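PDB 3F1T: uncharacterized protein Q9I3C8_PSEAE from Pseudomonas aeruginosa, which is of unknown function but probably acts as a hotdog-fold acyl-CoA thioesterase, perhaps on 1,4-dihydroxy-2-naphthoyl-CoA. Local coordinates for residues L25-L39 and I59-C73. Numbering follows the deposited sequence.
Sequences LTVEAADEKGLTLRL and ITTLMDTTCGISTVC
Leu35 holds CG opposite its backbone N (chi1 177°), which lowers CD2 onto the helix backbone between Thr66 and Ser70. There Leu35 CD2 lies 3.3 Å from Thr66 O and 3.5 Å from Ile69 CG2. Leu62, with CG likewise anti to N (chi1 165°), spreads its two methyls along strand 34-39: CD1 meets Leu37 CB at 3.7 Å, and CD2 faces Leu39 CB. The Leu37 and Thr66 side chains run alongside each other, pointing in opposite senses, with Leu37 CB 3.4 Å from Thr66 OG1. The side chains of Leu37 and Thr65 meet nearly perpendicular, with Leu37 CD2 3.6 Å from Thr65 CG2. The threonine hydroxyls turn back to their own helix. Thr66 OG1 donates to Leu62 O at 2.7 Å, from the face of the carbonyl opposite Thr66 N, and Thr65 does the same to Thr61 O. These polar atoms are thus satisfied within a leucine-rich interface. At the far end, Cys73 SG sits 3.1 Å from Asp31 O, under the type I turn of the hairpin. Phe13 of helix 4-15 packs on Ile69 and Val72. Strand 34-39 runs roughly antiparallel to the helix, at 149°. Hairpin 26-39 thus closes over helix 56-70, its leucines packed on the helix, as in the hotdog fold of the thioesterase superfamily.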
loop_
_atom_site.group_PDB
_atom_site.type_symbol
_atom_site.label_atom_id
_atom_site.label_comp_id
_atom_site.label_asym_id
_atom_site.label_seq_id
_atom_site.Cartn_x
_atom_site.Cartn_y
_atom_site.Cartn_z
ATOM N N LEU B 25 18.725 -3.399 -17.393
ATOM C CA LEU B 25 17.684 -4.366 -17.054
ATOM C C LEU B 25 17.525 -5.331 -18.242
ATOM O O LEU B 25 17.734 -4.924 -19.385
ATOM C CB LEU B 25 16.373 -3.622 -16.792
ATOM C CG LEU B 25 15.880 -3.510 -15.352
ATOM C CD1 LEU B 25 16.998 -3.306 -14.355
ATOM C CD2 LEU B 25 14.793 -2.465 -15.199
ATOM N N THR B 26 17.417 -6.632 -17.958
ATOM C CA THR B 26 17.160 -7.632 -19.007
ATOM C C THR B 26 15.981 -8.535 -18.651
ATOM O O THR B 26 15.681 -8.727 -17.469
ATOM C CB THR B 26 18.386 -8.545 -19.279
ATOM O OG1 THR B 26 18.777 -9.190 -18.070
ATOM C CG2 THR B 26 19.559 -7.747 -19.837
ATOM N N VAL B 27 15.327 -9.088 -19.675
ATOM C CA VAL B 27 14.306 -10.112 -19.481
ATOM C C VAL B 27 14.945 -11.482 -19.543
ATOM O O VAL B 27 15.424 -11.901 -20.596
ATOM C CB VAL B 27 13.209 -10.070 -20.582
ATOM C CG1 VAL B 27 12.067 -11.020 -20.227
ATOM C CG2 VAL B 27 12.683 -8.675 -20.766
ATOM N N GLU B 28 14.833 -12.233 -18.455
ATOM C CA GLU B 28 15.423 -13.556 -18.388
ATOM C C GLU B 28 14.479 -14.650 -18.893
ATOM O O GLU B 28 14.912 -15.619 -19.529
ATOM C CB GLU B 28 15.864 -13.845 -16.950
ATOM C CG GLU B 28 16.765 -12.770 -16.389
ATOM C CD GLU B 28 18.174 -12.868 -16.932
ATOM O OE1 GLU B 28 18.868 -13.854 -16.577
ATOM O OE2 GLU B 28 18.578 -11.973 -17.719
ATOM N N ALA B 29 13.194 -14.501 -18.595
ATOM C CA ALA B 29 12.196 -15.490 -18.975
ATOM C C ALA B 29 10.820 -14.842 -18.996
ATOM O O ALA B 29 10.588 -13.859 -18.300
ATOM C CB ALA B 29 12.214 -16.664 -17.998
ATOM N N ALA B 30 9.970 -15.301 -19.908
ATOM C CA ALA B 30 8.589 -14.836 -20.013
ATOM C C ALA B 30 7.751 -15.977 -20.569
ATOM O O ALA B 30 8.196 -16.722 -21.445
ATOM C CB ALA B 30 8.506 -13.639 -20.923
ATOM N N ASP B 31 6.574 -16.179 -19.994
ATOM C CA ASP B 31 5.654 -17.156 -20.518
ATOM C C ASP B 31 4.313 -16.981 -19.841
ATOM O O ASP B 31 4.129 -16.080 -19.014
ATOM C CB ASP B 31 6.190 -18.573 -20.282
ATOM C CG ASP B 31 6.493 -18.849 -18.822
ATOM O OD1 ASP B 31 7.555 -19.446 -18.538
ATOM O OD2 ASP B 31 5.688 -18.455 -17.949
ATOM N N GLU B 32 3.400 -17.896 -20.135
ATOM C CA GLU B 32 2.020 -17.757 -19.708
ATOM C C GLU B 32 1.946 -17.611 -18.196
ATOM O O GLU B 32 1.078 -16.907 -17.688
ATOM C CB GLU B 32 1.188 -18.952 -20.193
ATOM C CG GLU B 32 1.584 -20.317 -19.585
ATOM C CD GLU B 32 2.948 -20.833 -20.058
ATOM O OE1 GLU B 32 3.347 -20.544 -21.217
ATOM O OE2 GLU B 32 3.596 -21.584 -19.283
ATOM N N LYS B 33 2.932 -18.156 -17.488
ATOM C CA LYS B 33 2.882 -18.196 -16.028
ATOM C C LYS B 33 3.555 -17.001 -15.337
ATOM O O LYS B 33 3.484 -16.869 -14.111
ATOM C CB LYS B 33 3.463 -19.502 -15.507
ATOM N N GLY B 34 4.300 -16.200 -16.093
ATOM C CA GLY B 34 4.915 -15.017 -15.513
ATOM C C GLY B 34 6.204 -14.573 -16.176
ATOM O O GLY B 34 6.532 -15.007 -17.288
ATOM N N LEU B 35 6.892 -13.647 -15.513
ATOM C CA LEU B 35 7.948 -12.864 -16.139
ATOM C C LEU B 35 9.086 -12.621 -15.144
ATOM O O LEU B 35 8.844 -12.254 -14.000
ATOM C CB LEU B 35 7.385 -11.524 -16.637
ATOM C CG LEU B 35 8.407 -10.574 -17.252
ATOM C CD1 LEU B 35 8.641 -10.934 -18.716
ATOM C CD2 LEU B 35 7.994 -9.115 -17.109
ATOM N N THR B 36 10.322 -12.838 -15.587
ATOM C CA THR B 36 11.511 -12.585 -14.776
ATOM C C THR B 36 12.441 -11.580 -15.463
ATOM O O THR B 36 12.901 -11.798 -16.584
ATOM C CB THR B 36 12.303 -13.890 -14.497
ATOM O OG1 THR B 36 11.410 -14.886 -13.989
ATOM C CG2 THR B 36 13.399 -13.650 -13.481
ATOM N N LEU B 37 12.748 -10.501 -14.757
ATOM C CA LEU B 37 13.760 -9.558 -15.188
ATOM C C LEU B 37 14.968 -9.670 -14.275
ATOM O O LEU B 37 14.837 -10.029 -13.105
ATOM C CB LEU B 37 13.208 -8.125 -15.126
ATOM C CG LEU B 37 12.597 -7.539 -16.397
ATOM C CD1 LEU B 37 11.452 -8.394 -16.878
ATOM C CD2 LEU B 37 12.158 -6.095 -16.200
ATOM N N ARG B 38 16.074 -9.103 -14.730
ATOM C CA ARG B 38 17.260 -8.990 -13.928
ATOM C C ARG B 38 17.825 -7.559 -13.943
ATOM O O ARG B 38 17.953 -6.946 -14.994
ATOM C CB ARG B 38 18.311 -9.996 -14.401
ATOM C CG ARG B 38 19.588 -9.945 -13.602
ATOM C CD ARG B 38 20.703 -10.683 -14.294
ATOM N NE ARG B 38 21.165 -9.991 -15.493
ATOM C CZ ARG B 38 22.294 -10.299 -16.125
ATOM N NH1 ARG B 38 23.115 -11.195 -15.604
ATOM N NH2 ARG B 38 22.614 -9.699 -17.258
ATOM N N LEU B 39 18.230 -7.082 -12.769
ATOM C CA LEU B 39 19.039 -5.881 -12.633
ATOM C C LEU B 39 20.479 -6.252 -12.251
ATOM O O LEU B 39 20.732 -6.682 -11.132
ATOM C CB LEU B 39 18.415 -4.990 -11.562
ATOM C CG LEU B 39 19.221 -3.838 -10.954
ATOM C CD1 LEU B 39 19.317 -2.685 -11.959
ATOM C CD2 LEU B 39 18.535 -3.371 -9.671
ATOM N N ILE B 59 15.765 -1.026 -7.482
ATOM C CA ILE B 59 14.882 -2.170 -7.291
ATOM C C ILE B 59 13.414 -1.824 -7.464
ATOM O O ILE B 59 12.672 -2.606 -8.042
ATOM C CB ILE B 59 15.091 -2.844 -5.929
ATOM C CG1 ILE B 59 16.448 -3.547 -5.894
ATOM C CG2 ILE B 59 13.970 -3.837 -5.653
ATOM C CD1 ILE B 59 17.038 -3.608 -4.515
ATOM N N THR B 60 13.031 -0.598 -7.120
ATOM C CA THR B 60 11.700 -0.103 -7.464
ATOM C C THR B 60 11.472 -0.145 -8.963
ATOM O O THR B 60 10.395 -0.518 -9.428
ATOM C CB THR B 60 11.494 1.364 -7.008
ATOM O OG1 THR B 60 11.441 1.409 -5.583
ATOM C CG2 THR B 60 10.189 1.930 -7.581
ATOM N N THR B 61 12.382 0.475 -9.704
ATOM C CA THR B 61 12.290 0.452 -11.152
ATOM C C THR B 61 12.201 -0.981 -11.655
ATOM O O THR B 61 11.382 -1.290 -12.512
ATOM C CB THR B 61 13.512 1.136 -11.798
ATOM O OG1 THR B 61 13.562 2.510 -11.383
ATOM C CG2 THR B 61 13.403 1.073 -13.306
ATOM N N LEU B 62 13.080 -1.847 -11.158
ATOM C CA LEU B 62 13.092 -3.248 -11.577
ATOM C C LEU B 62 11.696 -3.824 -11.411
ATOM O O LEU B 62 11.150 -4.452 -12.325
ATOM C CB LEU B 62 14.113 -4.052 -10.759
ATOM C CG LEU B 62 13.991 -5.582 -10.841
ATOM C CD1 LEU B 62 14.305 -6.088 -12.259
ATOM C CD2 LEU B 62 14.857 -6.267 -9.799
HETATM N N MSE B 63 11.056 -3.464 -10.305
HETATM C CA MSE B 63 9.845 -4.154 -9.861
HETATM C C MSE B 63 8.571 -3.509 -10.386
HETATM O O MSE B 63 7.603 -4.200 -10.708
HETATM C CB MSE B 63 9.806 -4.222 -8.337
HETATM C CG MSE B 63 10.848 -5.144 -7.764
HETATM SE SE MSE B 63 10.821 -6.914 -8.539
HETATM C CE MSE B 63 8.896 -7.246 -8.646
ATOM N N ASP B 64 8.579 -2.187 -10.492
ATOM C CA ASP B 64 7.612 -1.475 -11.317
ATOM C C ASP B 64 7.637 -1.973 -12.747
ATOM O O ASP B 64 6.589 -2.225 -13.330
ATOM C CB ASP B 64 7.850 0.042 -11.285
ATOM C CG ASP B 64 6.767 0.811 -12.011
ATOM O OD1 ASP B 64 5.625 0.316 -12.099
ATOM O OD2 ASP B 64 7.072 1.871 -12.572
ATOM N N THR B 65 8.832 -2.034 -13.341
ATOM C CA THR B 65 9.009 -2.518 -14.725
ATOM C C THR B 65 8.596 -3.980 -14.907
ATOM O O THR B 65 7.895 -4.331 -15.855
ATOM C CB THR B 65 10.469 -2.394 -15.176
ATOM O OG1 THR B 65 10.886 -1.029 -15.074
ATOM C CG2 THR B 65 10.637 -2.874 -16.618
ATOM N N THR B 66 9.049 -4.839 -14.010
ATOM C CA THR B 66 8.650 -6.240 -14.050
ATOM C C THR B 66 7.129 -6.422 -14.038
ATOM O O THR B 66 6.595 -7.226 -14.801
ATOM C CB THR B 66 9.318 -7.050 -12.901
ATOM O OG1 THR B 66 10.737 -7.031 -13.072
ATOM C CG2 THR B 66 8.864 -8.489 -12.918
ATOM N N CYS B 67 6.443 -5.827 -13.060
ATOM C CA CYS B 67 4.973 -5.895 -13.005
ATOM C C CYS B 67 4.300 -5.347 -14.264
ATOM O O CYS B 67 3.389 -5.960 -14.822
ATOM C CB CYS B 67 4.442 -5.151 -11.778
ATOM S SG CYS B 67 4.918 -5.877 -10.189
ATOM N N GLY B 68 4.727 -4.169 -14.699
ATOM C CA GLY B 68 4.203 -3.604 -15.943
ATOM C C GLY B 68 4.319 -4.576 -17.098
ATOM O O GLY B 68 3.348 -4.816 -17.841
ATOM N N ILE B 69 5.504 -5.156 -17.266
ATOM C CA ILE B 69 5.744 -5.956 -18.459
ATOM C C ILE B 69 5.092 -7.332 -18.378
ATOM O O ILE B 69 4.833 -7.975 -19.395
ATOM C CB ILE B 69 7.246 -6.070 -18.751
ATOM C CG1 ILE B 69 7.804 -4.699 -19.143
ATOM C CG2 ILE B 69 7.491 -7.062 -19.872
ATOM C CD1 ILE B 69 9.275 -4.737 -19.530
ATOM N N SER B 70 4.825 -7.787 -17.164
ATOM C CA SER B 70 4.190 -9.085 -16.960
ATOM C C SER B 70 2.763 -9.122 -17.479
ATOM O O SER B 70 2.216 -10.200 -17.717
ATOM C CB SER B 70 4.221 -9.479 -15.479
ATOM O OG SER B 70 3.229 -8.782 -14.750
ATOM N N THR B 71 2.211 -7.954 -17.799
ATOM C CA THR B 71 0.912 -7.896 -18.469
ATOM C C THR B 71 0.948 -8.586 -19.828
ATOM O O THR B 71 -0.095 -8.981 -20.338
ATOM C CB THR B 71 0.417 -6.444 -18.660
ATOM O OG1 THR B 71 1.361 -5.714 -19.453
ATOM C CG2 THR B 71 0.272 -5.751 -17.326
ATOM N N VAL B 72 2.139 -8.711 -20.427
ATOM C CA VAL B 72 2.263 -9.346 -21.737
ATOM C C VAL B 72 1.806 -10.789 -21.623
ATOM O O VAL B 72 1.349 -11.389 -22.601
ATOM C CB VAL B 72 3.700 -9.293 -22.330
ATOM C CG1 VAL B 72 4.203 -7.855 -22.462
ATOM C CG2 VAL B 72 4.681 -10.158 -21.519
ATOM N N CYS B 73 1.835 -11.311 -20.405
ATOM C CA CYS B 73 1.559 -12.718 -20.196
ATOM C C CYS B 73 0.089 -12.996 -20.364
ATOM O O CYS B 73 -0.309 -14.149 -20.429
ATOM C CB CYS B 73 2.004 -13.168 -18.810
ATOM S SG CYS B 73 3.780 -12.998 -18.543
#